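Local coordinates for protein hypoxanthine-guanine phosphoribosyltransferase (HGPRT) (Schistosoma mansoni, PDB 5IPF) that catalyses, as a purine-salvage phosphoribosyltransferase, the joining of hypoxanthine or guanine to the phosphoribosyl group of PRPP, giving IMP or GMP, at residues 210-213 and 219-222; 217-220 and 224-227; 73-78 and 201-206. All coordinates share one frame; numbering follows the deposited sequence.

Contact 1. Residues 210-213 and 219-222. With IMP (inosinic acid), chain E.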
ATOM      1  N   ASN A 210     -18.298  23.588   4.242  1.00 53.72           N
ATOM      2  CA  ASN A 210     -19.363  23.255   5.181  1.00 41.09           C
ATOM      3  C   ASN A 210     -20.459  22.429   4.515  1.00 50.34           C
ATOM      4  O   ASN A 210     -21.640  22.790   4.567  1.00 62.75           O
ATOM      5  CB  ASN A 210     -19.951  24.526   5.801  1.00 43.49           C
ATOM      6  CG  ASN A 210     -20.797  24.239   7.030  1.00 67.87           C
ATOM      7  OD1 ASN A 210     -20.849  23.106   7.510  1.00 44.60           O
ATOM      8  ND2 ASN A 210     -21.459  25.267   7.548  1.00 71.67           N
ATOM      9  N   ARG A 211     -20.077  21.326   3.884  1.00 45.32           N
ATOM     10  CA  ARG A 211     -21.013  20.326   3.397  1.00 48.06           C
ATOM     11  C   ARG A 211     -20.817  19.039   4.186  1.00 40.31           C
ATOM     12  O   ARG A 211     -19.751  18.793   4.757  1.00 38.60           O
ATOM     13  CB  ARG A 211     -20.822  20.070   1.897  1.00 40.68           C
ATOM     14  N   PHE A 212     -21.861  18.217   4.226  1.00 41.85           N
ATOM     15  CA  PHE A 212     -21.797  16.971   4.979  1.00 41.63           C
ATOM     16  C   PHE A 212     -21.009  15.925   4.196  1.00 60.66           C
ATOM     17  O   PHE A 212     -21.235  15.734   2.997  1.00 65.00           O
ATOM     18  CB  PHE A 212     -23.203  16.461   5.292  1.00 44.36           C
ATOM     19  CG  PHE A 212     -23.253  15.521   6.460  1.00 44.94           C
ATOM     20  CD1 PHE A 212     -23.345  16.008   7.753  1.00 45.96           C
ATOM     21  CD2 PHE A 212     -23.200  14.152   6.270  1.00 50.03           C
ATOM     22  CE1 PHE A 212     -23.388  15.147   8.835  1.00 46.88           C
ATOM     23  CE2 PHE A 212     -23.242  13.284   7.349  1.00 60.13           C
ATOM     24  CZ  PHE A 212     -23.336  13.784   8.632  1.00 46.71           C
ATOM     25  N   VAL A 213     -20.080  15.249   4.875  1.00 45.64           N
ATOM     26  CA  VAL A 213     -19.193  14.284   4.239  1.00 42.72           C
ATOM     27  C   VAL A 213     -19.367  12.917   4.891  1.00 42.89           C
ATOM     28  O   VAL A 213     -19.652  12.809   6.088  1.00 39.77           O
ATOM     29  CB  VAL A 213     -17.715  14.734   4.303  1.00 40.15           C
ATOM     30  CG1 VAL A 213     -17.490  15.935   3.401  1.00 37.94           C
ATOM     31  CG2 VAL A 213     -17.311  15.051   5.737  1.00 34.41           C
ATOM     32  N   ASP A 219     -19.744   8.568   8.996  1.00 49.97           N
ATOM     33  CA  ASP A 219     -21.056   7.964   8.852  1.00 51.89           C
ATOM     34  C   ASP A 219     -22.151   9.018   8.761  1.00 46.30           C
ATOM     35  O   ASP A 219     -21.998  10.156   9.214  1.00 57.58           O
ATOM     36  CB  ASP A 219     -21.347   7.025  10.026  1.00 62.63           C
ATOM     37  CG  ASP A 219     -21.408   7.756  11.349  1.00 66.37           C
ATOM     38  OD1 ASP A 219     -20.335   7.999  11.941  1.00 74.19           O
ATOM     39  OD2 ASP A 219     -22.527   8.083  11.799  1.00 63.11           O
ATOM     40  N   TYR A 220     -23.270   8.614   8.162  1.00 54.64           N
ATOM     41  CA  TYR A 220     -24.525   9.357   8.226  1.00 64.48           C
ATOM     42  C   TYR A 220     -25.593   8.380   8.704  1.00 81.56           C
ATOM     43  O   TYR A 220     -26.014   7.499   7.947  1.00 94.30           O
ATOM     44  CB  TYR A 220     -24.894   9.973   6.875  1.00 67.04           C
ATOM     45  CG  TYR A 220     -26.226  10.700   6.893  1.00 77.87           C
ATOM     46  CD1 TYR A 220     -26.403  11.845   7.661  1.00 78.83           C
ATOM     47  CD2 TYR A 220     -27.304  10.243   6.144  1.00 79.07           C
ATOM     48  CE1 TYR A 220     -27.611  12.509   7.687  1.00 78.15           C
ATOM     49  CE2 TYR A 220     -28.518  10.903   6.163  1.00 73.39           C
ATOM     50  CZ  TYR A 220     -28.665  12.036   6.935  1.00 79.73           C
ATOM     51  OH  TYR A 220     -29.870  12.699   6.962  1.00 89.66           O
ATOM     52  N   ASN A 221     -26.016   8.531   9.962  1.00 83.06           N
ATOM     53  CA  ASN A 221     -26.955   7.606  10.606  1.00 88.76           C
ATOM     54  C   ASN A 221     -26.415   6.172  10.603  1.00 86.13           C
ATOM     55  O   ASN A 221     -27.131   5.222  10.276  1.00 90.77           O
ATOM     56  CB  ASN A 221     -28.343   7.670   9.953  1.00 97.71           C
ATOM     57  CG  ASN A 221     -29.067   8.990  10.217  1.00105.11           C
ATOM     58  OD1 ASN A 221     -29.044   9.520  11.330  1.00103.81           O
ATOM     59  ND2 ASN A 221     -29.726   9.515   9.189  1.00113.36           N
ATOM     60  N   ASP A 222     -25.139   6.022  10.973  1.00 76.50           N
ATOM     61  CA  ASP A 222     -24.423   4.747  11.047  1.00 71.48           C
ATOM     62  C   ASP A 222     -24.337   4.026   9.704  1.00 73.03           C
ATOM     63  O   ASP A 222     -24.195   2.797   9.668  1.00 76.56           O
ATOM     64  CB  ASP A 222     -25.034   3.811  12.098  1.00 63.15           C
TER
HETATM   65  P   IMP E1300     -18.898  18.768  16.701  1.00 71.06           P
HETATM   66  O1P IMP E1300     -17.449  19.186  16.616  1.00 77.94           O
HETATM   67  O2P IMP E1300     -19.881  19.375  15.730  1.00 67.71           O
HETATM   68  O3P IMP E1300     -19.381  19.084  18.097  1.00 90.48           O
HETATM   69  O5' IMP E1300     -18.963  17.190  16.478  1.00 79.15           O
HETATM   70  C5' IMP E1300     -19.903  16.630  15.566  1.00 76.54           C
HETATM   71  C4' IMP E1300     -20.022  15.129  15.694  1.00 68.65           C
HETATM   72  O4' IMP E1300     -20.668  14.611  14.511  1.00 64.09           O
HETATM   73  C3' IMP E1300     -18.720  14.356  15.815  1.00 75.32           C
HETATM   74  O3' IMP E1300     -18.965  13.112  16.471  1.00 82.05           O
HETATM   75  C2' IMP E1300     -18.342  14.097  14.357  1.00 75.28           C
HETATM   76  O2' IMP E1300     -17.600  12.914  14.151  1.00 79.89           O
HETATM   77  C1' IMP E1300     -19.704  14.037  13.641  1.00 65.79           C
HETATM   78  N9  IMP E1300     -19.729  14.796  12.386  1.00 55.39           N
HETATM   79  C8  IMP E1300     -19.665  16.161  12.281  1.00 53.75           C
HETATM   80  N7  IMP E1300     -19.714  16.502  10.976  1.00 52.74           N
HETATM   81  C5  IMP E1300     -19.813  15.374  10.240  1.00 58.66           C
HETATM   82  C6  IMP E1300     -19.895  15.163   8.870  1.00 56.07           C
HETATM   83  O6  IMP E1300     -19.942  16.121   8.098  1.00 51.70           O
HETATM   84  N1  IMP E1300     -19.988  13.874   8.386  1.00 52.90           N
HETATM   85  C2  IMP E1300     -19.999  12.809   9.264  1.00 53.19           C
HETATM   86  N3  IMP E1300     -19.916  13.028  10.625  1.00 53.55           N
HETATM   87  C4  IMP E1300     -19.824  14.291  11.111  1.00 55.45           C
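F212 meets Y220 and the hypoxanthine base of IMP at once, and the segment 210-213 shows how a short loop contributes a ring and two backbone atoms to the reading of a purine. At F212, CG lies anti to the backbone N (chi1 -158°), which carries the ring out under the six-membered part of the base. IMP N1 sits over one face of the phenyl ring, displaced toward its rim, with F212 CZ 3.4 Å from it. Y220 from 219-222 approaches from the side of the F212 ring opposite the base, in an offset edge-to-face pair, its edge turned to the phenyl face and the planes 75° apart; Y220 CD1 comes 3.5 Å from F212 CE2. The carbonyl O of D219 stands near the plane of the phenyl ring at its edge, 3.8 Å from F212 CE2, and also comes 3.3 Å from C2 of IMP.

Next along the chain, V213 supplies the polar recognition through its backbone. IMP N1 donates to V213 O at 2.6 Å, while V213 N makes a nearly straight but weak bond of 3.3 Å to IMP O6, matching the 6-oxo, N1-H pattern of hypoxanthine. A phenyl ring laid over the base, beside a backbone donor and acceptor at its 6-oxo and N1 edge, is the purine-base site of the HGPRT hood, here occupied by the nucleotide product.

Contact 2. Residues 217-220 and 224-227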
ATOM      1  N   ALA A 217     -14.814   5.596   7.366  1.00 43.75           N
ATOM      2  CA  ALA A 217     -15.430   5.496   8.685  1.00 38.79           C
ATOM      3  C   ALA A 217     -16.334   6.689   9.036  1.00 45.99           C
ATOM      4  O   ALA A 217     -17.023   6.621  10.053  1.00 51.15           O
ATOM      5  CB  ALA A 217     -14.414   5.297   9.829  1.00 48.61           C
ATOM      6  N   LEU A 218     -16.404   7.748   8.231  1.00 48.94           N
ATOM      7  CA  LEU A 218     -17.377   8.799   8.508  1.00 48.77           C
ATOM      8  C   LEU A 218     -18.767   8.304   8.137  1.00 45.68           C
ATOM      9  O   LEU A 218     -18.956   7.696   7.080  1.00 46.99           O
ATOM     10  CB  LEU A 218     -17.055  10.077   7.741  1.00 53.95           C
ATOM     11  CG  LEU A 218     -15.644  10.643   7.876  1.00 47.94           C
ATOM     12  CD1 LEU A 218     -15.565  12.060   7.325  1.00 41.88           C
ATOM     13  CD2 LEU A 218     -15.220  10.611   9.314  1.00 50.66           C
ATOM     14  N   ASP A 219     -19.744   8.568   8.996  1.00 49.97           N
ATOM     15  CA  ASP A 219     -21.056   7.964   8.852  1.00 51.89           C
ATOM     16  C   ASP A 219     -22.151   9.018   8.761  1.00 46.30           C
ATOM     17  O   ASP A 219     -21.998  10.156   9.214  1.00 57.58           O
ATOM     18  CB  ASP A 219     -21.347   7.025  10.026  1.00 62.63           C
ATOM     19  CG  ASP A 219     -21.408   7.756  11.349  1.00 66.37           C
ATOM     20  OD1 ASP A 219     -20.335   7.999  11.941  1.00 74.19           O
ATOM     21  OD2 ASP A 219     -22.527   8.083  11.799  1.00 63.11           O
ATOM     22  N   TYR A 220     -23.270   8.614   8.162  1.00 54.64           N
ATOM     23  CA  TYR A 220     -24.525   9.357   8.226  1.00 64.48           C
ATOM     24  C   TYR A 220     -25.593   8.380   8.704  1.00 81.56           C
ATOM     25  O   TYR A 220     -26.014   7.499   7.947  1.00 94.30           O
ATOM     26  CB  TYR A 220     -24.894   9.973   6.875  1.00 67.04           C
ATOM     27  CG  TYR A 220     -26.226  10.700   6.893  1.00 77.87           C
ATOM     28  CD1 TYR A 220     -26.403  11.845   7.661  1.00 78.83           C
ATOM     29  CD2 TYR A 220     -27.304  10.243   6.144  1.00 79.07           C
ATOM     30  CE1 TYR A 220     -27.611  12.509   7.687  1.00 78.15           C
ATOM     31  CE2 TYR A 220     -28.518  10.903   6.163  1.00 73.39           C
ATOM     32  CZ  TYR A 220     -28.665  12.036   6.935  1.00 79.73           C
ATOM     33  OH  TYR A 220     -29.870  12.699   6.962  1.00 89.66           O
ATOM     34  N   PHE A 224     -22.701   4.354   5.395  1.00 60.59           N
ATOM     35  CA  PHE A 224     -21.610   4.851   4.553  1.00 56.16           C
ATOM     36  C   PHE A 224     -20.233   4.667   5.183  1.00 52.40           C
ATOM     37  O   PHE A 224     -19.274   5.324   4.772  1.00 48.64           O
ATOM     38  CB  PHE A 224     -21.800   6.328   4.172  1.00 57.16           C
ATOM     39  CG  PHE A 224     -22.995   6.587   3.294  1.00 58.53           C
ATOM     40  CD1 PHE A 224     -24.240   6.817   3.850  1.00 62.77           C
ATOM     41  CD2 PHE A 224     -22.868   6.614   1.914  1.00 61.45           C
ATOM     42  CE1 PHE A 224     -25.339   7.059   3.051  1.00 66.38           C
ATOM     43  CE2 PHE A 224     -23.966   6.859   1.107  1.00 61.40           C
ATOM     44  CZ  PHE A 224     -25.203   7.079   1.677  1.00 65.73           C
ATOM     45  N   ARG A 225     -20.094   3.782   6.172  1.00 63.14           N
ATOM     46  CA  ARG A 225     -18.784   3.580   6.782  1.00 55.07           C
ATOM     47  C   ARG A 225     -17.878   2.725   5.904  1.00 48.77           C
ATOM     48  O   ARG A 225     -16.670   2.977   5.827  1.00 45.24           O
ATOM     49  CB  ARG A 225     -18.935   2.956   8.169  1.00 57.86           C
ATOM     50  CG  ARG A 225     -19.488   3.910   9.212  1.00 60.90           C
ATOM     51  CD  ARG A 225     -19.086   3.484  10.611  1.00 66.44           C
ATOM     52  NE  ARG A 225     -19.524   4.439  11.625  1.00 66.39           N
ATOM     53  CZ  ARG A 225     -20.639   4.313  12.336  1.00 66.51           C
ATOM     54  NH1 ARG A 225     -21.433   3.268  12.148  1.00 62.99           N
ATOM     55  NH2 ARG A 225     -20.959   5.232  13.238  1.00 60.23           N
ATOM     56  N   ASP A 226     -18.437   1.723   5.231  1.00 59.54           N
ATOM     57  CA  ASP A 226     -17.655   0.869   4.346  1.00 56.17           C
ATOM     58  C   ASP A 226     -17.268   1.556   3.040  1.00 47.65           C
ATOM     59  O   ASP A 226     -16.676   0.910   2.165  1.00 66.99           O
ATOM     60  CB  ASP A 226     -18.424  -0.418   4.050  1.00 59.53           C
ATOM     61  CG  ASP A 226     -19.857  -0.158   3.639  1.00 67.36           C
ATOM     62  OD1 ASP A 226     -20.404   0.898   4.025  1.00 57.83           O
ATOM     63  OD2 ASP A 226     -20.441  -1.010   2.935  1.00 78.72           O
ATOM     64  N   LEU A 227     -17.579   2.836   2.869  1.00 46.44           N
ATOM     65  CA  LEU A 227     -17.118   3.567   1.701  1.00 43.85           C
ATOM     66  C   LEU A 227     -15.621   3.837   1.806  1.00 39.67           C
ATOM     67  O   LEU A 227     -15.085   4.089   2.889  1.00 60.01           O
ATOM     68  CB  LEU A 227     -17.882   4.881   1.558  1.00 67.28           C
ATOM     69  CG  LEU A 227     -17.919   5.511   0.167  1.00 58.40           C
ATOM     70  CD1 LEU A 227     -18.598   4.586  -0.833  1.00 54.82           C
ATOM     71  CD2 LEU A 227     -18.635   6.843   0.234  1.00 56.04           C
TER
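D219 and R225 provide the charged part of this contact, a worked case of a loop folding back so that one residue of a ligand pocket is held by another a few positions on. The salt bridge runs from D219 OD1 to R225 NH2, 3.1 Å apart. The two side chains lie alongside each other and point the same way, and their carboxylate and guanidinium planes are turned 42° apart, so the groups do not meet as a flat, two-pronged pair. D219 CB also lies over one face of the guanidinium, offset toward its rim, and is 3.5 Å from R225 NE. An extended run from CG to NE (chi3 176°) carries the guanidinium out alongside the acid. The second carboxylate oxygen, D219 OD2, accepts a weak hydrogen bond from D222 N.

Backbone proximity is the second element. A217 O lies near the guanidinium plane at its edge, and the carbonyl oxygens L218 O and F224 O stand 3.3 Å apart as two acceptors. The CA atoms of A217 and R225 are 4.3 Å apart, showing how closely the chain doubles back.

The apolar share is small: Y220 CB reaches F224 CD1 at 4.4 Å. The F224 ring also stacks with Y50 and meets F241 edge-to-face, which ties this turn to other parts of the chain. Both segments belong to the folded-back loop between strands 213-214 and 230-233 that borders the nucleotide site of the phosphoribosyltransferase, with D219 in the IMP pocket.

Contact 3. Residues 73-78 and 201-206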
ATOM      1  N   MET A  73       5.003  12.532  10.263  1.00 37.39           N
ATOM      2  CA  MET A  73       6.294  13.171  10.512  1.00 39.71           C
ATOM      3  C   MET A  73       6.163  14.316  11.512  1.00 43.13           C
ATOM      4  O   MET A  73       6.932  14.402  12.480  1.00 40.72           O
ATOM      5  CB  MET A  73       6.895  13.656   9.194  1.00 43.82           C
ATOM      6  CG  MET A  73       7.176  12.528   8.217  1.00 48.07           C
ATOM      7  SD  MET A  73       7.888  13.070   6.655  1.00 74.15           S
ATOM      8  CE  MET A  73       8.197  11.486   5.875  1.00 85.17           C
ATOM      9  N   ASN A  74       5.173  15.194  11.306  1.00 47.98           N
ATOM     10  CA  ASN A  74       4.980  16.335  12.202  1.00 41.33           C
ATOM     11  C   ASN A  74       4.734  15.882  13.639  1.00 41.52           C
ATOM     12  O   ASN A  74       5.343  16.404  14.583  1.00 39.38           O
ATOM     13  CB  ASN A  74       3.816  17.195  11.710  1.00 36.38           C
ATOM     14  CG  ASN A  74       4.090  17.834  10.364  1.00 36.41           C
ATOM     15  OD1 ASN A  74       5.273  18.056  10.035  1.00 37.66           O
ATOM     16  ND2 ASN A  74       3.117  18.121   9.637  1.00 58.57           N
ATOM     17  N   ILE A  75       3.834  14.916  13.825  1.00 36.18           N
ATOM     18  CA  ILE A  75       3.531  14.432  15.171  1.00 36.87           C
ATOM     19  C   ILE A  75       4.778  13.830  15.813  1.00 51.08           C
ATOM     20  O   ILE A  75       5.094  14.100  16.981  1.00 43.04           O
ATOM     21  CB  ILE A  75       2.371  13.422  15.125  1.00 35.50           C
ATOM     22  CG1 ILE A  75       1.119  14.074  14.538  1.00 34.61           C
ATOM     23  CG2 ILE A  75       2.081  12.878  16.508  1.00 36.56           C
ATOM     24  CD1 ILE A  75      -0.029  13.107  14.337  1.00 33.52           C
ATOM     25  N   VAL A  76       5.517  13.020  15.050  1.00 54.23           N
ATOM     26  CA  VAL A  76       6.671  12.327  15.617  1.00 38.91           C
ATOM     27  C   VAL A  76       7.725  13.326  16.075  1.00 41.04           C
ATOM     28  O   VAL A  76       8.190  13.275  17.220  1.00 55.93           O
ATOM     29  CB  VAL A  76       7.245  11.313  14.613  1.00 51.95           C
ATOM     30  CG1 VAL A  76       8.650  10.900  15.031  1.00 40.00           C
ATOM     31  CG2 VAL A  76       6.350  10.098  14.541  1.00 36.89           C
ATOM     32  N   ASP A  77       8.112  14.260  15.199  1.00 41.27           N
ATOM     33  CA  ASP A  77       9.173  15.175  15.610  1.00 61.77           C
ATOM     34  C   ASP A  77       8.693  16.208  16.628  1.00 55.45           C
ATOM     35  O   ASP A  77       9.527  16.782  17.340  1.00 57.46           O
ATOM     36  CB  ASP A  77       9.823  15.860  14.400  1.00 60.63           C
ATOM     37  CG  ASP A  77       8.824  16.505  13.471  1.00 61.28           C
ATOM     38  OD1 ASP A  77       7.831  17.078  13.957  1.00 67.66           O
ATOM     39  OD2 ASP A  77       9.046  16.448  12.242  1.00 66.90           O
ATOM     40  N   TYR A  78       7.382  16.444  16.740  1.00 43.80           N
ATOM     41  CA  TYR A  78       6.894  17.213  17.881  1.00 45.34           C
ATOM     42  C   TYR A  78       7.134  16.454  19.181  1.00 47.54           C
ATOM     43  O   TYR A  78       7.765  16.969  20.111  1.00 55.48           O
ATOM     44  CB  TYR A  78       5.409  17.545  17.735  1.00 47.75           C
ATOM     45  CG  TYR A  78       4.850  18.174  18.997  1.00 50.21           C
ATOM     46  CD1 TYR A  78       5.015  19.529  19.251  1.00 53.19           C
ATOM     47  CD2 TYR A  78       4.186  17.407  19.949  1.00 45.68           C
ATOM     48  CE1 TYR A  78       4.524  20.108  20.410  1.00 60.51           C
ATOM     49  CE2 TYR A  78       3.696  17.975  21.110  1.00 60.35           C
ATOM     50  CZ  TYR A  78       3.864  19.326  21.337  1.00 64.27           C
ATOM     51  OH  TYR A  78       3.372  19.894  22.491  1.00 52.03           O
ATOM     52  N   PRO A 201      -7.846  22.122  16.110  1.00 62.57           N
ATOM     53  CA  PRO A 201      -6.980  21.100  16.712  1.00 63.41           C
ATOM     54  C   PRO A 201      -5.511  21.344  16.396  1.00 51.15           C
ATOM     55  O   PRO A 201      -5.141  22.173  15.561  1.00 49.27           O
ATOM     56  CB  PRO A 201      -7.479  19.792  16.085  1.00 63.04           C
ATOM     57  CG  PRO A 201      -8.868  20.098  15.610  1.00 63.40           C
ATOM     58  CD  PRO A 201      -8.838  21.537  15.192  1.00 65.82           C
ATOM     59  N   ASP A 202      -4.658  20.588  17.090  1.00 46.88           N
ATOM     60  CA  ASP A 202      -3.216  20.766  16.947  1.00 57.05           C
ATOM     61  C   ASP A 202      -2.707  20.199  15.628  1.00 52.21           C
ATOM     62  O   ASP A 202      -1.823  20.789  14.997  1.00 51.22           O
ATOM     63  CB  ASP A 202      -2.489  20.116  18.123  1.00 48.58           C
ATOM     64  CG  ASP A 202      -3.037  20.562  19.461  1.00 52.06           C
ATOM     65  OD1 ASP A 202      -2.564  21.590  19.990  1.00 61.50           O
ATOM     66  OD2 ASP A 202      -3.943  19.880  19.984  1.00 53.18           O
ATOM     67  N   PHE A 203      -3.248  19.061  15.200  1.00 35.57           N
ATOM     68  CA  PHE A 203      -2.875  18.432  13.940  1.00 40.08           C
ATOM     69  C   PHE A 203      -4.133  18.232  13.110  1.00 41.21           C
ATOM     70  O   PHE A 203      -5.048  17.511  13.524  1.00 34.43           O
ATOM     71  CB  PHE A 203      -2.164  17.097  14.178  1.00 32.83           C
ATOM     72  CG  PHE A 203      -0.948  17.210  15.053  1.00 34.40           C
ATOM     73  CD1 PHE A 203       0.233  17.737  14.555  1.00 34.45           C
ATOM     74  CD2 PHE A 203      -0.987  16.791  16.372  1.00 36.19           C
ATOM     75  CE1 PHE A 203       1.353  17.845  15.361  1.00 46.87           C
ATOM     76  CE2 PHE A 203       0.131  16.897  17.182  1.00 37.97           C
ATOM     77  CZ  PHE A 203       1.301  17.424  16.675  1.00 37.96           C
ATOM     78  N   VAL A 204      -4.179  18.872  11.944  1.00 31.12           N
ATOM     79  CA  VAL A 204      -5.323  18.800  11.046  1.00 32.49           C
ATOM     80  C   VAL A 204      -4.859  18.248   9.707  1.00 37.35           C
ATOM     81  O   VAL A 204      -3.800  18.633   9.198  1.00 40.68           O
ATOM     82  CB  VAL A 204      -5.993  20.178  10.861  1.00 33.99           C
ATOM     83  CG1 VAL A 204      -7.230  20.053   9.988  1.00 30.57           C
ATOM     84  CG2 VAL A 204      -6.347  20.786  12.210  1.00 46.41           C
ATOM     85  N   GLY A 205      -5.651  17.342   9.141  1.00 31.38           N
ATOM     86  CA  GLY A 205      -5.369  16.821   7.820  1.00 30.52           C
ATOM     87  C   GLY A 205      -5.861  17.747   6.728  1.00 35.50           C
ATOM     88  O   GLY A 205      -5.066  18.289   5.955  1.00 35.12           O
ATOM     89  N   PHE A 206      -7.175  17.948   6.662  1.00 41.07           N
ATOM     90  CA  PHE A 206      -7.787  18.766   5.628  1.00 35.37           C
ATOM     91  C   PHE A 206      -8.811  19.704   6.246  1.00 37.26           C
ATOM     92  O   PHE A 206      -9.436  19.386   7.262  1.00 43.18           O
ATOM     93  CB  PHE A 206      -8.471  17.900   4.554  1.00 34.35           C
ATOM     94  CG  PHE A 206      -7.577  16.858   3.950  1.00 34.69           C
ATOM     95  CD1 PHE A 206      -7.442  15.612   4.543  1.00 31.43           C
ATOM     96  CD2 PHE A 206      -6.875  17.120   2.786  1.00 37.52           C
ATOM     97  CE1 PHE A 206      -6.620  14.651   3.989  1.00 25.53           C
ATOM     98  CE2 PHE A 206      -6.052  16.163   2.227  1.00 29.66           C
ATOM     99  CZ  PHE A 206      -5.926  14.926   2.828  1.00 31.99           C
TER
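With CG of F203 anti to its carbonyl carbon (chi1 -56°), the phenyl ring leaves strand 203-208 toward helix 61-81; in I75 the branch CG1 is likewise anti to the carbonyl carbon (chi1 -60°) and stands above that ring. The result illustrates how a single aromatic side chain can join a helix to a sheet. I75 CG1 sits over the centre of the F203 ring, 3.6 Å from its centroid and only 5° off the normal, a CH-pi contact made almost straight down onto the face. The ring atoms lie at nearly even distances below it, F203 CD1 being 3.8 Å from I75 CG1.

Two more residues of the helix, N74 and Y78, add contacts. Y78 CB comes to the edge of the phenyl ring, near its plane, and lies 4.2 Å from F203 CZ. At N74 the backbone contributes as well as the side chain: its carbonyl carbon C is 4.3 Å from F203 CE1. One helical surface thus meets the phenyl group at three points, I75 over a face, Y78 at the edge and N74 obliquely, and F203 also touches M71 one turn earlier.

In its own sheet F203 is bonded by its backbone to V185 and S187 of strand 182-187. R67 of the same helix donates to the carbonyl oxygens V204 O and G205 O, a polar tie beside the apolar one. This is helix-on-sheet packing of the alpha/beta phosphoribosyltransferase fold, with helix 61-81 lying against the parallel sheet at strand 203-208.

In the fold
Along the chain, contact 3 closes before contacts 1 and 2 open, its second segment ending at 206 and contact 1 beginning at 210. Contacts 1 and 2 lie 8 Å apart between centres, share D219 and Y220, and touch through V213 CG2 and L218 CD1, 3.8 Å apart. Contact 3 is about 24 Å from each, centre to centre, across the middle of the chain. It belongs to the parallel sheet and its covering helix, whereas the other two lie around the start of strand 213-214 and in the loop leading from it to strand 230-233 of the antiparallel sheet. The chain runs from the parallel sheet within a few residues into the loops that hold the base of IMP.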